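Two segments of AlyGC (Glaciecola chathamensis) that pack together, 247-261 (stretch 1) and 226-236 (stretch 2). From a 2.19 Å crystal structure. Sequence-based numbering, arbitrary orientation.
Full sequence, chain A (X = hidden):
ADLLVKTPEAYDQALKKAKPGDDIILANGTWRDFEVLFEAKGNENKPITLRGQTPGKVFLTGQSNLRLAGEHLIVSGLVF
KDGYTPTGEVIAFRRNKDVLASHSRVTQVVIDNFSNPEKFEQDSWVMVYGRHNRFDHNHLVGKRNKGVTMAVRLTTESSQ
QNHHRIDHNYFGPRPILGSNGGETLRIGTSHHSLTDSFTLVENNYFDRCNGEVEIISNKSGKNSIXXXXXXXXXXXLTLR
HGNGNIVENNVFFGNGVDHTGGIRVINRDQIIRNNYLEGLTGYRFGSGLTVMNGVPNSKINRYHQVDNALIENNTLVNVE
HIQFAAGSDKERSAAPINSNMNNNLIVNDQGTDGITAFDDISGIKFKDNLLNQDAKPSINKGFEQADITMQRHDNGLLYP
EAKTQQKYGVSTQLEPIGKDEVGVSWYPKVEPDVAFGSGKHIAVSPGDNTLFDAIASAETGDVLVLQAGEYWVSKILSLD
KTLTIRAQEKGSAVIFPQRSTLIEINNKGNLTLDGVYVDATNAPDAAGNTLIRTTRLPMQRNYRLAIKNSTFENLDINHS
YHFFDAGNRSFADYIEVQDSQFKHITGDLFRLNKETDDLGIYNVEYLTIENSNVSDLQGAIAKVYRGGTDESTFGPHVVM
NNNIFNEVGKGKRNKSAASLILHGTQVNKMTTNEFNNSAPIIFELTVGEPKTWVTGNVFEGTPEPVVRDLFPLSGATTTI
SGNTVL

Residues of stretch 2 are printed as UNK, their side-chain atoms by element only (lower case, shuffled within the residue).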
# COMPACT_ATOMS: atom_id res chain seq x y z
N VAL A 247 39.20 7.90 16.64
CA VAL A 247 38.99 6.84 15.67
C VAL A 247 40.37 6.29 15.35
O VAL A 247 41.19 6.98 14.72
CB VAL A 247 38.30 7.36 14.40
CG1 VAL A 247 38.26 6.31 13.32
CG2 VAL A 247 36.92 7.91 14.71
N GLU A 248 40.65 5.05 15.77
CA GLU A 248 42.02 4.59 15.83
C GLU A 248 42.13 3.08 15.61
O GLU A 248 41.25 2.32 16.02
CB GLU A 248 42.61 5.07 17.16
CG GLU A 248 42.72 4.11 18.28
CD GLU A 248 43.37 4.77 19.49
OE1 GLU A 248 42.73 4.80 20.56
OE2 GLU A 248 44.48 5.30 19.35
N ASN A 249 43.17 2.65 14.90
CA ASN A 249 43.49 1.24 14.68
C ASN A 249 42.41 0.47 13.92
O ASN A 249 42.40 -0.76 13.95
CB ASN A 249 43.76 0.48 16.00
CG ASN A 249 44.67 1.23 16.94
OD1 ASN A 249 45.51 2.03 16.53
ND2 ASN A 249 44.51 0.97 18.22
N ASN A 250 41.51 1.14 13.22
CA ASN A 250 40.51 0.44 12.43
C ASN A 250 41.06 0.03 11.08
O ASN A 250 42.01 0.63 10.55
CB ASN A 250 39.28 1.33 12.25
CG ASN A 250 38.66 1.71 13.57
OD1 ASN A 250 38.02 0.88 14.22
ND2 ASN A 250 38.87 2.95 14.00
N VAL A 251 40.44 -0.99 10.50
CA VAL A 251 40.86 -1.58 9.24
C VAL A 251 39.65 -1.70 8.31
O VAL A 251 38.64 -2.31 8.68
CB VAL A 251 41.51 -2.96 9.46
CG1 VAL A 251 41.78 -3.65 8.13
CG2 VAL A 251 42.80 -2.82 10.26
N PHE A 252 39.77 -1.18 7.09
CA PHE A 252 38.71 -1.17 6.09
C PHE A 252 39.19 -1.94 4.86
O PHE A 252 40.08 -1.47 4.14
CB PHE A 252 38.34 0.25 5.68
CG PHE A 252 37.79 1.10 6.78
CD1 PHE A 252 38.61 1.62 7.76
CD2 PHE A 252 36.45 1.44 6.78
CE1 PHE A 252 38.09 2.44 8.75
CE2 PHE A 252 35.92 2.25 7.76
CZ PHE A 252 36.73 2.74 8.75
N PHE A 253 38.60 -3.10 4.62
CA PHE A 253 38.91 -3.89 3.42
C PHE A 253 37.77 -3.71 2.44
O PHE A 253 36.77 -4.43 2.50
CB PHE A 253 39.11 -5.37 3.74
CG PHE A 253 40.35 -5.67 4.52
CD1 PHE A 253 41.58 -5.26 4.06
CD2 PHE A 253 40.28 -6.37 5.70
CE1 PHE A 253 42.72 -5.53 4.78
CE2 PHE A 253 41.42 -6.65 6.42
CZ PHE A 253 42.64 -6.24 5.96
N GLY A 254 37.91 -2.74 1.54
CA GLY A 254 36.88 -2.51 0.54
C GLY A 254 36.86 -3.54 -0.57
O GLY A 254 35.79 -3.84 -1.12
N ASN A 255 38.01 -4.10 -0.92
CA ASN A 255 38.14 -5.08 -2.01
C ASN A 255 37.61 -4.55 -3.34
O ASN A 255 37.22 -5.32 -4.20
CB ASN A 255 37.42 -6.39 -1.69
CG ASN A 255 38.17 -7.23 -0.70
OD1 ASN A 255 39.35 -7.00 -0.46
ND2 ASN A 255 37.50 -8.22 -0.13
N GLY A 256 37.59 -3.23 -3.54
CA GLY A 256 37.07 -2.70 -4.79
C GLY A 256 35.57 -2.79 -4.99
O GLY A 256 35.09 -2.48 -6.07
N VAL A 257 34.81 -3.19 -3.97
CA VAL A 257 33.35 -3.24 -4.09
C VAL A 257 32.78 -1.83 -4.17
O VAL A 257 33.29 -0.89 -3.55
CB VAL A 257 32.76 -4.05 -2.92
CG1 VAL A 257 31.24 -3.93 -2.87
CG2 VAL A 257 33.17 -5.51 -3.02
N ASP A 258 31.70 -1.69 -4.94
CA ASP A 258 31.10 -0.39 -5.24
C ASP A 258 30.65 0.31 -3.96
O ASP A 258 30.06 -0.30 -3.08
CB ASP A 258 29.89 -0.56 -6.18
CG ASP A 258 29.56 0.72 -6.96
OD1 ASP A 258 30.51 1.48 -7.25
OD2 ASP A 258 28.36 0.97 -7.30
N HIS A 259 30.93 1.60 -3.88
CA HIS A 259 30.44 2.45 -2.80
C HIS A 259 30.95 2.03 -1.41
O HIS A 259 30.26 2.23 -0.41
CB HIS A 259 28.91 2.50 -2.82
CG HIS A 259 28.34 3.33 -3.93
ND1 HIS A 259 28.61 4.68 -4.06
CD2 HIS A 259 27.53 3.01 -4.96
CE1 HIS A 259 27.98 5.15 -5.12
NE2 HIS A 259 27.32 4.16 -5.68
N THR A 260 32.15 1.48 -1.30
CA THR A 260 32.77 1.24 0.00
C THR A 260 33.52 2.48 0.50
O THR A 260 34.38 3.01 -0.21
CB THR A 260 33.72 0.04 -0.07
OG1 THR A 260 34.56 0.16 -1.23
CG2 THR A 260 32.98 -1.26 -0.13
N GLY A 261 33.20 2.95 1.71
CA GLY A 261 33.98 4.01 2.40
C GLY A 261 34.80 3.42 3.55
O GLY A 261 34.80 2.22 3.71
N UNK A 226 37.70 1.90 17.89
CA UNK A 226 39.07 1.42 17.75
C UNK A 226 39.08 -0.03 17.37
O UNK A 226 38.20 -0.81 17.77
n UNK A 226 40.95 1.32 21.60
c UNK A 226 39.84 1.57 19.05
c UNK A 226 39.57 0.92 21.51
c UNK A 226 41.95 0.47 21.63
c UNK A 226 39.15 0.69 20.10
n UNK A 226 43.17 0.91 21.72
n UNK A 226 41.74 -0.85 21.57
N UNK A 227 40.07 -0.42 16.57
CA UNK A 227 40.41 -1.82 16.36
C UNK A 227 39.27 -2.62 15.74
O UNK A 227 39.17 -3.82 15.95
c UNK A 227 42.15 -1.98 18.17
n UNK A 227 43.20 -2.77 17.97
o UNK A 227 42.23 -0.90 18.72
c UNK A 227 40.82 -2.48 17.67
N UNK A 228 38.41 -1.97 14.97
CA UNK A 228 37.33 -2.65 14.28
C UNK A 228 37.71 -2.93 12.83
O UNK A 228 38.54 -2.23 12.25
n UNK A 228 36.01 -0.22 16.13
c UNK A 228 36.05 -1.82 14.33
c UNK A 228 35.67 -1.44 15.73
o UNK A 228 35.09 -2.25 16.47
N UNK A 229 37.08 -3.94 12.25
CA UNK A 229 37.31 -4.31 10.86
C UNK A 229 36.02 -4.12 10.08
O UNK A 229 34.95 -4.54 10.53
c UNK A 229 39.20 -5.87 11.36
c UNK A 229 37.87 -6.17 9.28
c UNK A 229 37.82 -5.76 10.74
N UNK A 230 36.12 -3.45 8.93
CA UNK A 230 34.99 -3.20 8.05
C UNK A 230 35.25 -3.91 6.72
O UNK A 230 36.07 -3.44 5.92
c UNK A 230 35.48 0.17 11.06
c UNK A 230 34.80 -1.71 7.86
c UNK A 230 34.60 -0.95 9.13
c UNK A 230 33.12 0.06 10.72
c UNK A 230 35.68 -0.54 9.89
c UNK A 230 33.31 -0.63 9.56
c UNK A 230 34.21 0.47 11.47
N UNK A 231 34.54 -4.99 6.46
CA UNK A 231 34.80 -5.82 5.30
C UNK A 231 33.70 -5.60 4.27
O UNK A 231 32.55 -5.96 4.52
c UNK A 231 35.67 -9.93 2.39
c UNK A 231 35.15 -8.22 4.51
c UNK A 231 34.36 -9.61 2.72
c UNK A 231 34.11 -8.76 3.78
c UNK A 231 34.88 -7.30 5.68
c UNK A 231 36.71 -9.41 3.12
c UNK A 231 36.45 -8.55 4.16
N UNK A 232 34.07 -5.01 3.14
CA UNK A 232 33.19 -4.83 1.99
C UNK A 232 31.89 -4.15 2.38
O UNK A 232 30.82 -4.47 1.87
c UNK A 232 33.92 -8.04 -0.15
c UNK A 232 32.93 -6.17 1.29
o UNK A 232 32.75 -8.51 -0.24
o UNK A 232 34.90 -8.60 -0.68
c UNK A 232 34.17 -6.75 0.64
N UNK A 233 31.97 -3.19 3.29
CA UNK A 233 30.78 -2.53 3.80
C UNK A 233 30.55 -1.25 3.01
O UNK A 233 31.44 -0.39 2.90
c UNK A 233 30.90 -2.23 5.29
o UNK A 233 30.81 -3.41 6.06
N UNK A 234 29.32 -1.14 2.50
CA UNK A 234 28.88 -0.10 1.58
C UNK A 234 28.50 1.17 2.34
O UNK A 234 27.35 1.62 2.34
c UNK A 234 27.71 -0.64 0.78
n UNK A 234 25.96 -0.36 -2.52
n UNK A 234 24.55 1.26 -1.69
n UNK A 234 24.79 0.98 -3.94
c UNK A 234 27.51 -0.12 -0.59
c UNK A 234 25.10 0.62 -2.72
c UNK A 234 26.35 -0.87 -1.21
N UNK A 235 29.49 1.73 3.02
CA UNK A 235 29.23 2.87 3.89
C UNK A 235 30.51 3.31 4.56
O UNK A 235 31.61 2.96 4.11
N UNK A 236 30.36 4.05 5.66
CA UNK A 236 31.45 4.76 6.29
C UNK A 236 31.34 4.66 7.81
O UNK A 236 30.30 4.30 8.36
c UNK A 236 31.46 6.25 5.92
o UNK A 236 30.33 6.91 6.53
c UNK A 236 31.38 6.45 4.42
O HOH W 1 27.99 -2.23 -3.75

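Position 226 carries three carbons, a nitrogen, then a carbon bearing two more nitrogens. Its CB lies 3.9 Å from Glu-248 CG. The end is a guanidinium, so this is Arg-226. Glu-248 OE1 sits at the guanidinium edge, but at 4.0 Å from Arg-226 NE the pair falls short of a salt bridge.

Position 227 has two carbons, the second carrying one oxygen and one nitrogen. The oxygen meets the amide of Asn-249. This is Asn-227. Asn-249 ND2 donates to Asn-227 OD1 at 3.0 Å. Asn-227 N is also bonded to Glu-248 O at 3.0 Å.

Position 228 repeats the pattern, and its nitrogen meets the amide oxygen of Asn-250. It is Asn-228. Asn-250 OD1 accepts twice, from Asn-228 N and from Asn-228 ND2, each at 3.0 Å.

Position 229 has three carbons, branched at CB, touching Val-251 and Phe-253. It is Val-229. Its CG2 meets Val-251 CB at 4.2 Å, and its CG1 meets Phe-253 CD2 at 4.3 Å.

Position 230 shows one carbon and a six-carbon ring without oxygen, lying against the Phe-252 ring. It is Phe-230. The two rings form an offset stack, with centroids 4.4 Å apart and planes at 10°.

Position 231 again has one carbon and a six-carbon ring, on the other face of the sheet and near Phe-253. It is Phe-231. Phe-231 CD2 is 4.2 Å from Phe-253 CB.

At position 232 three carbons end in two oxygens, one of which meets the amide of Asn-255. This is Glu-232. Asn-255 ND2 donates to Glu-232 OE2 at 2.7 Å, in a nearly straight bond.

Position 233 has one carbon and one oxygen. Its CB points away from stretch 1. It is Ser-233.

Position 234 has four carbons and three nitrogens, a second guanidinium chain, beside the His-259 ring. It is Arg-234. His-259 CD2 lies over one guanidinium face, 3.6 Å from Arg-234 NH2. Water 1 links Arg-234 NE (3.0 Å) to Asp-258 O (2.9 Å).

Position 235 has no side-chain atoms. Its O accepts from Gly-261 N at 2.9 Å. It is Gly-235.

Position 236 has a CB bearing one oxygen and one carbon, the latter near Gly-261. It is Thr-236. A CB on Gly-261 would clash with Thr-236 CG2 and Gly-235 O.

The contact rests on parallel pairing of the strand starting at Val-251 with strand 229-231. Backbone bonds alternate across it, as in Phe-230 N to Val-251 O (2.8 Å). Val-251 meets Val-229, Phe-252 stacks on Phe-230, and Phe-253 packs against Phe-231. Asparagine amides bind the stretches before this pairing. Beyond it, Glu-232 and Arg-234 engage the turns.

Stretch 2 (226-236) RNNVFFESRGT
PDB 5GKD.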